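PDB 7DRQ: Uly1, which probably cleaves ulvan, a polysaccharide of green algae, as a calcium-binding lyase of polysaccharide lyase family 24. Local coordinates for residues Y297-S302 against Q306-K311; G264-A269 against I273-Q278. All coordinates share one frame; numbering follows the deposited sequence.

Interaction 1. Residues Y297-S302 against Q306-K311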
loop_
_atom_site.group_PDB
_atom_site.type_symbol
_atom_site.label_atom_id
_atom_site.label_comp_id
_atom_site.label_asym_id
_atom_site.label_seq_id
_atom_site.Cartn_x
_atom_site.Cartn_y
_atom_site.Cartn_z
ATOM N N TYR A 297 13.234 9.019 10.172
ATOM C CA TYR A 297 13.799 9.127 8.835
ATOM C C TYR A 297 15.260 8.711 8.884
ATOM O O TYR A 297 15.903 8.753 9.936
ATOM C CB TYR A 297 13.655 10.548 8.260
ATOM C CG TYR A 297 14.456 11.592 9.009
ATOM C CD1 TYR A 297 15.773 11.872 8.658
ATOM C CD2 TYR A 297 13.894 12.291 10.065
ATOM C CE1 TYR A 297 16.507 12.817 9.340
ATOM C CE2 TYR A 297 14.631 13.241 10.763
ATOM C CZ TYR A 297 15.929 13.499 10.393
ATOM O OH TYR A 297 16.659 14.443 11.080
ATOM N N SER A 298 15.778 8.302 7.733
ATOM C CA SER A 298 17.161 7.862 7.612
ATOM C C SER A 298 17.955 8.873 6.797
ATOM O O SER A 298 17.498 9.325 5.741
ATOM C CB SER A 298 17.239 6.484 6.955
ATOM O OG SER A 298 18.596 6.166 6.658
ATOM N N ASP A 299 19.138 9.231 7.287
ATOM C CA ASP A 299 20.057 10.074 6.538
ATOM C C ASP A 299 20.978 9.256 5.643
ATOM O O ASP A 299 21.815 9.826 4.945
ATOM C CB ASP A 299 20.864 10.958 7.506
ATOM C CG ASP A 299 20.067 12.176 7.974
ATOM O OD1 ASP A 299 19.183 12.608 7.211
ATOM O OD2 ASP A 299 20.303 12.701 9.089
ATOM N N ASP A 300 20.807 7.940 5.632
ATOM C CA ASP A 300 21.575 7.027 4.799
ATOM C C ASP A 300 20.831 6.819 3.485
ATOM O O ASP A 300 19.648 6.439 3.509
ATOM C CB ASP A 300 21.743 5.706 5.557
ATOM C CG ASP A 300 22.514 4.636 4.802
ATOM O OD1 ASP A 300 22.881 4.791 3.618
ATOM O OD2 ASP A 300 22.747 3.585 5.434
ATOM N N PRO A 301 21.455 7.071 2.328
ATOM C CA PRO A 301 20.730 6.871 1.057
ATOM C C PRO A 301 20.247 5.444 0.867
ATOM O O PRO A 301 19.257 5.228 0.155
ATOM C CB PRO A 301 21.750 7.263 -0.024
ATOM C CG PRO A 301 23.011 7.610 0.666
ATOM C CD PRO A 301 22.833 7.559 2.151
ATOM N N SER A 302 20.902 4.455 1.484
ATOM C CA SER A 302 20.372 3.099 1.445
ATOM C C SER A 302 19.268 2.871 2.470
ATOM O O SER A 302 18.614 1.824 2.427
ATOM C CB SER A 302 21.492 2.085 1.671
ATOM O OG SER A 302 21.853 2.078 3.041
ATOM N N GLN A 306 21.710 5.461 10.290
ATOM C CA GLN A 306 21.475 6.901 10.452
ATOM C C GLN A 306 19.991 7.232 10.597
ATOM O O GLN A 306 19.508 8.230 10.058
ATOM C CB GLN A 306 22.067 7.684 9.278
ATOM C CG GLN A 306 23.574 7.530 9.112
ATOM C CD GLN A 306 24.077 8.344 7.943
ATOM O OE1 GLN A 306 23.883 9.564 7.897
ATOM N NE2 GLN A 306 24.697 7.679 6.977
ATOM N N TRP A 307 19.263 6.382 11.308
ATOM C CA TRP A 307 17.846 6.624 11.551
ATOM C C TRP A 307 17.661 7.583 12.716
ATOM O O TRP A 307 18.331 7.468 13.753
ATOM C CB TRP A 307 17.121 5.310 11.832
ATOM C CG TRP A 307 16.765 4.581 10.576
ATOM C CD1 TRP A 307 17.514 3.643 9.932
ATOM C CD2 TRP A 307 15.563 4.742 9.803
ATOM N NE1 TRP A 307 16.855 3.198 8.807
ATOM C CE2 TRP A 307 15.657 3.863 8.701
ATOM C CE3 TRP A 307 14.423 5.542 9.937
ATOM C CZ2 TRP A 307 14.651 3.757 7.740
ATOM C CZ3 TRP A 307 13.409 5.434 8.973
ATOM C CH2 TRP A 307 13.538 4.555 7.891
ATOM N N LYS A 308 16.731 8.526 12.546
ATOM C CA LYS A 308 16.536 9.618 13.484
ATOM C C LYS A 308 15.047 9.878 13.686
ATOM O O LYS A 308 14.226 9.573 12.826
ATOM C CB LYS A 308 17.217 10.897 12.989
ATOM C CG LYS A 308 18.631 10.647 12.461
ATOM C CD LYS A 308 19.535 11.822 12.668
ATOM C CE LYS A 308 20.991 11.433 12.420
ATOM N NZ LYS A 308 21.502 12.003 11.154
ATOM N N ASN A 309 14.708 10.462 14.833
ATOM C CA ASN A 309 13.336 10.895 15.049
ATOM C C ASN A 309 13.174 12.322 14.525
ATOM O O ASN A 309 14.096 12.903 13.949
ATOM C CB ASN A 309 12.938 10.749 16.522
ATOM C CG ASN A 309 13.744 11.642 17.460
ATOM O OD1 ASN A 309 14.342 12.635 17.049
ATOM N ND2 ASN A 309 13.743 11.285 18.746
ATOM N N TYR A 310 11.982 12.903 14.708
ATOM C CA TYR A 310 11.723 14.181 14.053
ATOM C C TYR A 310 12.607 15.289 14.598
ATOM O O TYR A 310 12.861 16.267 13.887
ATOM C CB TYR A 310 10.244 14.574 14.170
ATOM C CG TYR A 310 9.868 15.278 15.462
ATOM C CD1 TYR A 310 9.553 14.557 16.609
ATOM C CD2 TYR A 310 9.804 16.667 15.522
ATOM C CE1 TYR A 310 9.205 15.203 17.794
ATOM C CE2 TYR A 310 9.452 17.316 16.686
ATOM C CZ TYR A 310 9.154 16.589 17.816
ATOM O OH TYR A 310 8.800 17.265 18.960
ATOM N N LYS A 311 13.105 15.144 15.823
ATOM C CA LYS A 311 14.026 16.119 16.393
ATOM C C LYS A 311 15.452 15.961 15.875
ATOM O O LYS A 311 16.301 16.811 16.175
ATOM C CB LYS A 311 14.041 15.996 17.921
ATOM C CG LYS A 311 12.728 16.334 18.608
ATOM C CD LYS A 311 12.785 15.823 20.049
ATOM C CE LYS A 311 11.551 16.172 20.848
ATOM N NZ LYS A 311 11.701 15.661 22.243
HETATM O O HOH W 1 15.337 16.407 12.357
#
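A beta hairpin at the outer part of one sheet brings Tyr297 and Ser298, the last residues of strand 290-298, against Lys308 and Trp307 of the short strand 307-308. Tyr297 and Lys308 form the hydrogen-bonded antiparallel pair: Tyr297 N gives to Lys308 O at 2.9 Å, and Lys308 N to Tyr297 O at 2.7 Å. Beyond them Asp299 N reaches Gln306 O at 3.0 Å, a straight bond (168° at the hydrogen) although the donor stands above the carbonyl plane. On the face that carries Tyr297, Lys308 CB lies over one face of the tyrosine ring, offset toward the rim, in a CH-pi contact 4.2 Å from the centroid. The phenol suits a partly exposed place, because its OH can hold a water that donates to Tyr310 O. Past the tyrosine the lysine chain bends at chi2 and chi4, and NZ approaches Asp299 OD2 in a salt bridge whose modelled separation, 2.5 Å, is very short and so doubtful in detail; the other carboxylate oxygen, OD1, pairs with Lys272 of the neighbouring strand. Such antiparallel sheets, arranged as blades, are the units of the beta-propeller clan to which this BNR-repeat family belongs. On the opposite, buried face Ser298 and Trp307 make the non-hydrogen-bonded pair. With the indole CG anti to the carbonyl carbon (chi1 -82°), the ring lies beneath Ser298 CB, which sits 3.7 Å from the centroid of the five-membered ring. Serine is small enough to leave the broad ring this position. Its OG accepts from Asp300 N at 3.0 Å, an ST turn that starts the loop, and also bonds to Thr305 O, while Trp307 NE1 donates to Gly303 O. Asp300 OD1 in turn takes Ser302 N in an Asx turn.

Interaction 2. Residues G264-A269 against I273-Q278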
loop_
_atom_site.group_PDB
_atom_site.type_symbol
_atom_site.label_atom_id
_atom_site.label_comp_id
_atom_site.label_asym_id
_atom_site.label_seq_id
_atom_site.Cartn_x
_atom_site.Cartn_y
_atom_site.Cartn_z
ATOM N N GLY A 264 1.742 1.296 9.443
ATOM C CA GLY A 264 2.228 2.491 8.788
ATOM C C GLY A 264 2.856 2.152 7.458
ATOM O O GLY A 264 2.671 1.057 6.920
ATOM N N LYS A 265 3.612 3.106 6.934
ATOM C CA LYS A 265 4.173 2.945 5.602
ATOM C C LYS A 265 5.485 3.702 5.514
ATOM O O LYS A 265 5.599 4.821 6.029
ATOM C CB LYS A 265 3.204 3.449 4.533
ATOM C CG LYS A 265 3.597 3.032 3.118
ATOM C CD LYS A 265 2.427 3.168 2.150
ATOM C CE LYS A 265 1.181 2.488 2.674
ATOM N NZ LYS A 265 0.079 2.610 1.674
HETATM N N MSE A 266 6.472 3.069 4.881
HETATM C CA MSE A 266 7.708 3.729 4.519
HETATM C C MSE A 266 7.512 4.389 3.170
HETATM O O MSE A 266 6.788 3.867 2.310
HETATM C CB MSE A 266 8.878 2.738 4.441
HETATM C CG MSE A 266 9.094 1.964 5.701
HETATM SE SE MSE A 266 10.670 0.797 5.491
HETATM C CE MSE A 266 11.746 1.880 4.483
ATOM N N LYS A 267 8.126 5.554 2.998
ATOM C CA LYS A 267 8.088 6.268 1.732
ATOM C C LYS A 267 9.433 6.922 1.500
ATOM O O LYS A 267 10.193 7.173 2.436
ATOM C CB LYS A 267 7.016 7.364 1.704
ATOM C CG LYS A 267 5.609 6.897 1.995
ATOM C CD LYS A 267 4.655 8.102 1.983
ATOM C CE LYS A 267 3.291 7.718 2.523
ATOM N NZ LYS A 267 2.261 8.785 2.239
ATOM N N TYR A 268 9.714 7.224 0.235
ATOM C CA TYR A 268 10.814 8.113 -0.100
ATOM C C TYR A 268 10.235 9.517 -0.191
ATOM O O TYR A 268 9.335 9.768 -1.004
ATOM C CB TYR A 268 11.472 7.703 -1.412
ATOM C CG TYR A 268 12.747 8.440 -1.718
ATOM C CD1 TYR A 268 13.960 8.032 -1.167
ATOM C CD2 TYR A 268 12.750 9.522 -2.587
ATOM C CE1 TYR A 268 15.143 8.702 -1.463
ATOM C CE2 TYR A 268 13.913 10.190 -2.887
ATOM C CZ TYR A 268 15.104 9.780 -2.341
ATOM O OH TYR A 268 16.246 10.470 -2.679
ATOM N N ALA A 269 10.708 10.410 0.669
ATOM C CA ALA A 269 10.105 11.732 0.808
ATOM C C ALA A 269 11.211 12.732 1.077
ATOM O O ALA A 269 12.089 12.472 1.910
ATOM C CB ALA A 269 9.085 11.762 1.953
ATOM N N ILE A 273 14.647 8.070 2.732
ATOM C CA ILE A 273 13.781 6.976 3.143
ATOM C C ILE A 273 13.282 7.267 4.552
ATOM O O ILE A 273 14.082 7.542 5.450
ATOM C CB ILE A 273 14.546 5.648 3.081
ATOM C CG1 ILE A 273 14.836 5.287 1.627
ATOM C CG2 ILE A 273 13.773 4.553 3.757
ATOM C CD1 ILE A 273 15.895 4.202 1.475
ATOM N N ARG A 274 11.959 7.254 4.745
ATOM C CA ARG A 274 11.370 7.558 6.050
ATOM C C ARG A 274 10.189 6.631 6.318
ATOM O O ARG A 274 9.747 5.878 5.448
ATOM C CB ARG A 274 10.914 9.028 6.152
ATOM C CG ARG A 274 11.687 10.015 5.285
ATOM C CD ARG A 274 11.229 11.467 5.483
ATOM N NE ARG A 274 12.025 12.370 4.651
ATOM C CZ ARG A 274 12.741 13.398 5.113
ATOM N NH1 ARG A 274 12.741 13.691 6.412
ATOM N NH2 ARG A 274 13.451 14.139 4.266
ATOM N N ILE A 275 9.676 6.680 7.548
ATOM C CA ILE A 275 8.512 5.887 7.927
ATOM C C ILE A 275 7.631 6.697 8.871
ATOM O O ILE A 275 8.123 7.469 9.701
ATOM C CB ILE A 275 8.941 4.550 8.576
ATOM C CG1 ILE A 275 7.754 3.583 8.689
ATOM C CG2 ILE A 275 9.610 4.815 9.925
ATOM C CD1 ILE A 275 8.148 2.173 9.177
ATOM N N GLY A 276 6.325 6.549 8.712
ATOM C CA GLY A 276 5.372 7.030 9.701
ATOM C C GLY A 276 4.460 5.880 10.059
ATOM O O GLY A 276 4.130 5.054 9.209
ATOM N N PHE A 277 4.088 5.800 11.335
ATOM C CA PHE A 277 3.293 4.645 11.728
ATOM C C PHE A 277 2.566 4.919 13.035
ATOM O O PHE A 277 2.861 5.877 13.753
ATOM C CB PHE A 277 4.165 3.375 11.849
ATOM C CG PHE A 277 5.220 3.442 12.918
ATOM C CD1 PHE A 277 6.484 3.943 12.630
ATOM C CD2 PHE A 277 4.967 2.957 14.204
ATOM C CE1 PHE A 277 7.471 3.993 13.607
ATOM C CE2 PHE A 277 5.960 2.998 15.195
ATOM C CZ PHE A 277 7.212 3.510 14.889
ATOM N N GLN A 278 1.582 4.065 13.309
ATOM C CA GLN A 278 0.963 3.945 14.619
ATOM C C GLN A 278 1.210 2.537 15.147
ATOM O O GLN A 278 1.596 1.632 14.410
ATOM C CB GLN A 278 -0.544 4.273 14.549
ATOM C CG GLN A 278 -0.772 5.637 13.890
ATOM C CD GLN A 278 -2.202 6.142 13.993
ATOM O OE1 GLN A 278 -3.075 5.752 13.211
ATOM N NE2 GLN A 278 -2.448 7.024 14.956
#
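Main-chain hydrogen bonds tie Lys265 to Gly276 and Lys267 to Arg274, two hydrogen-bonded antiparallel pairs. Lys267 N gives to Arg274 O at 3.0 Å and Arg274 N returns to Lys267 O at 2.9 Å; at the other pair the bond from Gly276 N to Lys265 O is longer, 3.3 Å. The strands come closest at Gly264 and Phe277, whose CA atoms lie 3.8 Å apart. Gly264 CA there stands so close to Phe277 CB and Gly276 O that there is no room for a CB, consistent with glycine at this position. Strands 261-269 and 272-280 form a hairpin of the same kind of sheet that forms the blades in the beta-propeller clan, to which this BNR-repeat family belongs. Apolar contacts occupy the face of Met266, a selenomethionine in these crystals. Its CG touches Ile275 CD1 at 3.6 Å, and the bend at chi3 turns CE onto Ile273 CG2, a tight 3.4 Å. Phe207 of the next sheet packs on both Met266 and Ile273; Tyr268 CD1 lies 4.0 Å from Ile273 CG1. The polar side-chain grip lies on the other face, where Arg274 runs extended from CG to NE and sets its guanidinium edge-on to Ala269 O. NE makes the straighter bond, 2.7 Å and 162° at the hydrogen, although NE stands above the plane of the Ala269 carbonyl, while NH2 adds a weak one to the same oxygen. Arginine's several N-H groups also let NH2 reach Asp270 O and NH1 the hydroxyl of Tyr295. A leucine here would probably leave the carbonyl oxygens of Ala269 and Asp270 and the hydroxyl of Tyr295 without their arginine partner. Lys267, on the same face, sends NZ to Trp351 O and to Asp350 in a salt bridge.

Overall arrangement
Both contacts are hairpins of the same antiparallel sheet, and they follow one another along the chain. Strands 272-280 and 290-298 are neighbours, so the two touch directly: Ser298 N probably bonds to Ile273 O at 2.9 Å, and Tyr297 CB packs on Arg274 CG. Interaction 2 is buried, its centre about 11 Å from the centre of the chain, and combines several strand pairs with apolar packing against the next sheet on one face, and arginine and lysine bonds to backbone oxygens on the other. Interaction 1 lies farther out, about 22 Å from that centre, with a shorter paired region and a loop fixed by side-chain-to-backbone turns. A salt bridge and a water-held hydroxyl mark its partly exposed face.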